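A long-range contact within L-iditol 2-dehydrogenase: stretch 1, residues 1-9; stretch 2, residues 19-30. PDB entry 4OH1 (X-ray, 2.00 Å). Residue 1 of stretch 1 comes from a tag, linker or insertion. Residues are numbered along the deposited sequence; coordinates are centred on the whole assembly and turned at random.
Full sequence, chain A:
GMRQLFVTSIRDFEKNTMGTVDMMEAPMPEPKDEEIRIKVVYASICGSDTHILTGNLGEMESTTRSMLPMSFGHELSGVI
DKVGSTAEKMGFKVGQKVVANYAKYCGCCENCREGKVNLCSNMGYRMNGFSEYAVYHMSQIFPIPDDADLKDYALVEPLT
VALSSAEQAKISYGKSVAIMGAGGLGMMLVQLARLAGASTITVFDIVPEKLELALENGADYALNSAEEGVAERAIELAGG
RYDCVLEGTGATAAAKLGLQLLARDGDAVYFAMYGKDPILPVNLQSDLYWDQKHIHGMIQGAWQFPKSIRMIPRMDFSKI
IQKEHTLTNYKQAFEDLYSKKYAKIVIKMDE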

ATOM      1  N   GLY A   1     -48.628  -8.984 -16.019  1.00 72.12           N
ATOM      2  CA  GLY A   1     -47.226  -9.194 -15.604  1.00 66.87           C
ATOM      3  C   GLY A   1     -47.195  -9.141 -14.103  1.00 67.23           C
ATOM      4  O   GLY A   1     -47.821  -9.953 -13.449  1.00 76.48           O
HETATM    5  N   MSE A   2     -46.559  -8.121 -13.557  1.00 62.04           N
HETATM    6  CA  MSE A   2     -46.185  -8.118 -12.159  1.00 56.46           C
HETATM    7  C   MSE A   2     -46.256  -6.710 -11.599  1.00 51.03           C
HETATM    8  O   MSE A   2     -46.348  -5.749 -12.351  1.00 50.43           O
HETATM    9  CB  MSE A   2     -44.746  -8.555 -12.090  1.00 56.89           C
HETATM   10  CG  MSE A   2     -43.943  -7.734 -13.065  1.00 60.26           C
HETATM   11 SE   MSE A   2     -42.131  -7.748 -12.607  0.75 59.91          SE
HETATM   12  CE  MSE A   2     -41.337  -6.309 -13.681  1.00 64.59           C
ATOM     13  N   ARG A   3     -46.143  -6.596 -10.279  1.00 47.64           N
ATOM     14  CA  ARG A   3     -46.096  -5.293  -9.594  1.00 45.58           C
ATOM     15  C   ARG A   3     -44.683  -4.649  -9.648  1.00 43.76           C
ATOM     16  O   ARG A   3     -43.699  -5.292  -9.362  1.00 43.10           O
ATOM     17  CB  ARG A   3     -46.524  -5.466  -8.138  1.00 44.12           C
ATOM     18  CG  ARG A   3     -47.897  -6.126  -8.006  1.00 46.41           C
ATOM     19  CD  ARG A   3     -48.367  -6.188  -6.580  1.00 46.52           C
ATOM     20  NE  ARG A   3     -47.499  -7.055  -5.801  1.00 46.51           N
ATOM     21  CZ  ARG A   3     -47.466  -7.105  -4.470  1.00 46.34           C
ATOM     22  NH1 ARG A   3     -48.229  -6.309  -3.735  1.00 47.04           N
ATOM     23  NH2 ARG A   3     -46.615  -7.936  -3.878  1.00 48.14           N
ATOM     24  N   GLN A   4     -44.597  -3.390 -10.042  1.00 42.37           N
ATOM     25  CA  GLN A   4     -43.344  -2.659 -10.000  1.00 41.95           C
ATOM     26  C   GLN A   4     -43.618  -1.201  -9.664  1.00 40.11           C
ATOM     27  O   GLN A   4     -44.613  -0.676 -10.110  1.00 40.25           O
ATOM     28  CB  GLN A   4     -42.637  -2.768 -11.331  1.00 41.43           C
ATOM     29  CG  GLN A   4     -41.326  -1.972 -11.428  1.00 41.45           C
ATOM     30  CD  GLN A   4     -40.521  -2.327 -12.673  1.00 42.79           C
ATOM     31  OE1 GLN A   4     -40.991  -3.078 -13.502  1.00 43.35           O
ATOM     32  NE2 GLN A   4     -39.286  -1.816 -12.778  1.00 43.97           N
ATOM     33  N   LEU A   5     -42.706  -0.561  -8.906  1.00 40.28           N
ATOM     34  CA  LEU A   5     -42.770   0.856  -8.572  1.00 38.55           C
ATOM     35  C   LEU A   5     -41.915   1.662  -9.510  1.00 41.27           C
ATOM     36  O   LEU A   5     -40.845   1.232  -9.863  1.00 42.90           O
ATOM     37  CB  LEU A   5     -42.213   1.082  -7.183  1.00 37.54           C
ATOM     38  CG  LEU A   5     -42.829   0.179  -6.135  1.00 37.28           C
ATOM     39  CD1 LEU A   5     -42.280   0.510  -4.752  1.00 38.44           C
ATOM     40  CD2 LEU A   5     -44.309   0.286  -6.165  1.00 38.77           C
ATOM     41  N   PHE A   6     -42.383   2.857  -9.845  1.00 41.88           N
ATOM     42  CA  PHE A   6     -41.697   3.759 -10.732  1.00 44.24           C
ATOM     43  C   PHE A   6     -41.707   5.130 -10.094  1.00 46.63           C
ATOM     44  O   PHE A   6     -42.623   5.496  -9.326  1.00 48.51           O
ATOM     45  CB  PHE A   6     -42.445   3.843 -12.068  1.00 48.01           C
ATOM     46  CG  PHE A   6     -42.398   2.579 -12.869  1.00 48.31           C
ATOM     47  CD1 PHE A   6     -43.289   1.532 -12.602  1.00 48.96           C
ATOM     48  CD2 PHE A   6     -41.469   2.422 -13.889  1.00 49.52           C
ATOM     49  CE1 PHE A   6     -43.242   0.348 -13.331  1.00 47.74           C
ATOM     50  CE2 PHE A   6     -41.417   1.228 -14.635  1.00 49.18           C
ATOM     51  CZ  PHE A   6     -42.302   0.191 -14.346  1.00 47.93           C
ATOM     52  N   VAL A   7     -40.684   5.898 -10.409  1.00 47.67           N
ATOM     53  CA  VAL A   7     -40.628   7.290 -10.027  1.00 47.97           C
ATOM     54  C   VAL A   7     -41.479   7.964 -11.072  1.00 51.55           C
ATOM     55  O   VAL A   7     -41.131   7.895 -12.251  1.00 53.91           O
ATOM     56  CB  VAL A   7     -39.193   7.835 -10.114  1.00 48.67           C
ATOM     57  CG1 VAL A   7     -39.165   9.342  -9.857  1.00 51.29           C
ATOM     58  CG2 VAL A   7     -38.319   7.138  -9.105  1.00 47.08           C
ATOM     59  N   THR A   8     -42.600   8.570 -10.649  1.00 52.12           N
ATOM     60  CA  THR A   8     -43.553   9.246 -11.548  1.00 56.60           C
ATOM     61  C   THR A   8     -43.382  10.779 -11.647  1.00 58.45           C
ATOM     62  O   THR A   8     -43.709  11.360 -12.667  1.00 62.70           O
ATOM     63  CB  THR A   8     -45.021   8.876 -11.191  1.00 58.29           C
ATOM     64  OG1 THR A   8     -45.239   9.002  -9.781  1.00 56.17           O
ATOM     65  CG2 THR A   8     -45.319   7.421 -11.606  1.00 55.03           C
ATOM     66  N   SER A   9     -42.856  11.419 -10.606  1.00 60.94           N
ATOM     67  CA  SER A   9     -42.410  12.810 -10.693  1.00 64.93           C
ATOM     68  C   SER A   9     -41.220  13.043  -9.785  1.00 69.01           C
ATOM     69  O   SER A   9     -41.024  12.307  -8.824  1.00 68.64           O
ATOM     70  CB  SER A   9     -43.539  13.726 -10.257  1.00 67.76           C
ATOM     71  OG  SER A   9     -43.747  13.599  -8.856  1.00 70.43           O
ATOM     72  N   GLY A  19     -41.353  14.857  -5.234  1.00 84.88           N
ATOM     73  CA  GLY A  19     -41.419  13.723  -6.162  1.00 78.78           C
ATOM     74  C   GLY A  19     -42.412  12.665  -5.710  1.00 69.99           C
ATOM     75  O   GLY A  19     -42.722  12.583  -4.526  1.00 69.40           O
ATOM     76  N   THR A  20     -42.884  11.849  -6.650  1.00 60.87           N
ATOM     77  CA  THR A  20     -43.827  10.757  -6.351  1.00 57.83           C
ATOM     78  C   THR A  20     -43.393   9.333  -6.807  1.00 53.83           C
ATOM     79  O   THR A  20     -42.598   9.151  -7.740  1.00 51.40           O
ATOM     80  CB  THR A  20     -45.171  11.066  -7.002  1.00 58.63           C
ATOM     81  OG1 THR A  20     -44.968  11.237  -8.411  1.00 61.75           O
ATOM     82  CG2 THR A  20     -45.721  12.346  -6.422  1.00 57.60           C
ATOM     83  N   VAL A  21     -43.900   8.321  -6.111  1.00 53.75           N
ATOM     84  CA  VAL A  21     -43.612   6.925  -6.442  1.00 51.11           C
ATOM     85  C   VAL A  21     -44.916   6.190  -6.557  1.00 48.90           C
ATOM     86  O   VAL A  21     -45.752   6.249  -5.642  1.00 47.89           O
ATOM     87  CB  VAL A  21     -42.769   6.255  -5.362  1.00 48.70           C
ATOM     88  CG1 VAL A  21     -42.673   4.786  -5.627  1.00 49.63           C
ATOM     89  CG2 VAL A  21     -41.345   6.845  -5.371  1.00 47.85           C
ATOM     90  N   ASP A  22     -45.084   5.471  -7.651  1.00 44.27           N
ATOM     91  CA  ASP A  22     -46.362   4.814  -7.840  1.00 49.08           C
ATOM     92  C   ASP A  22     -46.199   3.453  -8.404  1.00 45.35           C
ATOM     93  O   ASP A  22     -45.315   3.222  -9.187  1.00 42.63           O
ATOM     94  CB  ASP A  22     -47.236   5.627  -8.771  1.00 50.77           C
ATOM     95  CG  ASP A  22     -47.611   6.947  -8.197  1.00 52.62           C
ATOM     96  OD1 ASP A  22     -48.334   6.928  -7.193  1.00 55.91           O
ATOM     97  OD2 ASP A  22     -47.292   7.978  -8.837  1.00 54.32           O
HETATM   98  N   MSE A  23     -47.075   2.555  -8.004  1.00 44.76           N
HETATM   99  CA  MSE A  23     -47.047   1.219  -8.567  1.00 48.75           C
HETATM  100  C   MSE A  23     -47.732   1.195  -9.919  1.00 49.28           C
HETATM  101  O   MSE A  23     -48.804   1.764 -10.063  1.00 55.39           O
HETATM  102  CB  MSE A  23     -47.765   0.250  -7.660  1.00 49.78           C
HETATM  103  CG  MSE A  23     -47.622  -1.155  -8.137  1.00 54.02           C
HETATM  104 SE   MSE A  23     -48.692  -2.308  -6.985  0.75 56.29          SE
HETATM  105  CE  MSE A  23     -47.542  -2.516  -5.418  1.00 54.00           C
HETATM  106  N   MSE A  24     -47.131   0.536 -10.894  1.00 49.19           N
HETATM  107  CA  MSE A  24     -47.752   0.322 -12.221  1.00 50.67           C
HETATM  108  C   MSE A  24     -47.682  -1.146 -12.539  1.00 53.19           C
HETATM  109  O   MSE A  24     -47.048  -1.923 -11.804  1.00 53.86           O
HETATM  110  CB  MSE A  24     -47.065   1.138 -13.328  1.00 50.81           C
HETATM  111  CG  MSE A  24     -47.006   2.599 -13.029  1.00 55.05           C
HETATM  112 SE   MSE A  24     -45.911   3.807 -14.183  0.75 67.14          SE
HETATM  113  CE  MSE A  24     -47.181   4.151 -15.659  1.00 61.17           C
ATOM    114  N   GLU A  25     -48.361  -1.568 -13.598  1.00 56.60           N
ATOM    115  CA  GLU A  25     -48.175  -2.938 -14.050  1.00 60.67           C
ATOM    116  C   GLU A  25     -47.023  -2.983 -15.052  1.00 56.56           C
ATOM    117  O   GLU A  25     -46.779  -2.044 -15.798  1.00 52.42           O
ATOM    118  CB  GLU A  25     -49.443  -3.613 -14.592  1.00 70.13           C
ATOM    119  CG  GLU A  25     -49.220  -5.180 -14.640  1.00 80.70           C
ATOM    120  CD  GLU A  25     -50.090  -6.008 -13.660  1.00 91.65           C
ATOM    121  OE1 GLU A  25     -51.213  -6.382 -14.108  1.00 88.51           O
ATOM    122  OE2 GLU A  25     -49.642  -6.308 -12.494  1.00 81.41           O
ATOM    123  N   ALA A  26     -46.262  -4.060 -14.983  1.00 52.62           N
ATOM    124  CA  ALA A  26     -45.150  -4.255 -15.850  1.00 51.18           C
ATOM    125  C   ALA A  26     -45.161  -5.694 -16.293  1.00 49.73           C
ATOM    126  O   ALA A  26     -45.531  -6.587 -15.540  1.00 49.23           O
ATOM    127  CB  ALA A  26     -43.871  -3.954 -15.111  1.00 49.33           C
ATOM    128  N   PRO A  27     -44.715  -5.927 -17.516  1.00 52.09           N
ATOM    129  CA  PRO A  27     -44.665  -7.297 -17.998  1.00 53.62           C
ATOM    130  C   PRO A  27     -43.555  -8.060 -17.278  1.00 53.23           C
ATOM    131  O   PRO A  27     -42.621  -7.458 -16.779  1.00 53.19           O
ATOM    132  CB  PRO A  27     -44.355  -7.126 -19.477  1.00 52.76           C
ATOM    133  CG  PRO A  27     -43.561  -5.837 -19.543  1.00 51.90           C
ATOM    134  CD  PRO A  27     -43.997  -4.981 -18.397  1.00 51.61           C
HETATM  135  N   MSE A  28     -43.707  -9.373 -17.198  1.00 51.52           N
HETATM  136  CA  MSE A  28     -42.703 -10.256 -16.680  1.00 50.93           C
HETATM  137  C   MSE A  28     -41.452 -10.206 -17.574  1.00 51.88           C
HETATM  138  O   MSE A  28     -41.544 -10.425 -18.769  1.00 56.23           O
HETATM  139  CB  MSE A  28     -43.282 -11.662 -16.692  1.00 51.25           C
HETATM  140  CG  MSE A  28     -42.368 -12.728 -16.183  1.00 56.60           C
HETATM  141 SE   MSE A  28     -42.150 -12.513 -14.237  0.75 65.99          SE
HETATM  142  CE  MSE A  28     -42.182 -14.350 -13.536  1.00 62.60           C
ATOM    143  N   PRO A  29     -40.272  -9.909 -17.013  1.00 51.95           N
ATOM    144  CA  PRO A  29     -39.101  -9.919 -17.904  1.00 48.97           C
ATOM    145  C   PRO A  29     -38.535 -11.336 -18.123  1.00 49.66           C
ATOM    146  O   PRO A  29     -38.755 -12.237 -17.315  1.00 50.40           O
ATOM    147  CB  PRO A  29     -38.102  -9.035 -17.165  1.00 51.39           C
ATOM    148  CG  PRO A  29     -38.395  -9.247 -15.744  1.00 50.80           C
ATOM    149  CD  PRO A  29     -39.937  -9.369 -15.689  1.00 50.75           C
ATOM    150  N   GLU A  30     -37.795 -11.513 -19.207  1.00 49.06           N
ATOM    151  CA  GLU A  30     -37.333 -12.812 -19.661  1.00 50.04           C
ATOM    152  C   GLU A  30     -35.840 -12.750 -19.810  1.00 48.08           C
ATOM    153  O   GLU A  30     -35.338 -11.839 -20.393  1.00 52.70           O
ATOM    154  CB  GLU A  30     -37.971 -13.124 -21.037  1.00 54.23           C
ATOM    155  CG  GLU A  30     -39.423 -13.643 -20.981  1.00 58.75           C
ATOM    156  CD  GLU A  30     -39.564 -14.818 -20.022  1.00 64.46           C
ATOM    157  OE1 GLU A  30     -38.563 -15.535 -19.827  1.00 72.01           O
ATOM    158  OE2 GLU A  30     -40.645 -15.033 -19.435  1.00 65.55           O
TER

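The two stretches pair as antiparallel strands, residues 2-9 against residues 20-26. Together they bury 996 Å² between them.

Backbone hydrogen bonds form the frame. Met-2 pairs with Ala-26: Met-2 N donates to Ala-26 O at 2.7 Å, and Ala-26 N returns a bond to Met-2 O at 3.1 Å. Gln-4 pairs with Met-24 less evenly. Met-24 N to Gln-4 O is 2.9 Å, but Gln-4 N to Met-24 O is weak at 3.4 Å. Phe-6 and Asp-22 exchange two bonds, Phe-6 N to Asp-22 O and Asp-22 N to Phe-6 O, both 3.0 Å. Between these pairs, CA-H...O contacts help fill the gaps, such as Met-23 CA to Gln-4 O at 3.4 Å.

The register shifts by one residue between Val-7 and Ser-9, a beta bulge. Thr-8 N still bonds Thr-20 O at 3.0 Å, and Thr-20 N bonds Ser-9 O at 2.9 Å. Thr-20 therefore faces two residues of the first strand.

The bulge also gathers a polar side-chain cluster. The Thr-8 CA-to-CB bond points sideways, and its hydroxyl OG1 donates to Asp-22 OD2 in a very short bond of 2.5 Å. Thr-20 OG1 lies 2.6 Å from Thr-8 OG1 and 2.7 Å from Ser-9 OG, and it hydrogen-bonds with the latter. Thr-8, Ser-9 and Thr-20 all have chi1 in the p well. Small hydroxyl side chains suit this site because each can both donate and accept, while the Asp-22 carboxylate supplies an acceptor.

Apolar contacts occupy both faces of the sheet. On the face of Met-2, Gln-4 and Phe-6, the selenomethionine Met-2 is buried. Its extended side chain brings CE to 3.7 Å from Ala-26 CB and 3.9 Å from Pro-29 CD. The small Ala-26 side chain also places CB 3.4 Å from Gln-4 OE1 and near the edge of the Phe-6 ring. Selenomethionine Met-24 approaches that ring obliquely, its SE 3.8 Å from Phe-6 CD1.

On the face of Arg-3, Leu-5 and Val-7, buried Leu-5 meets two neighbours. Its CB is 4.0 Å from Val-21 CG1, and its CD2 is 3.8 Å from Met-23 CB. The branched Val-21 and Leu-5 provide compact apolar surface here. Arg-3 CD packs 3.9 Å from Met-23 SE, while its guanidinium is hydrogen-bonded elsewhere in the structure.

Charge contributes little. Gly-1, a tag residue, has its N 4.1 Å from Glu-25 OE1, beyond a salt bridge. Its CA makes a CA-H...O contact with Ala-26 O at 3.1 Å.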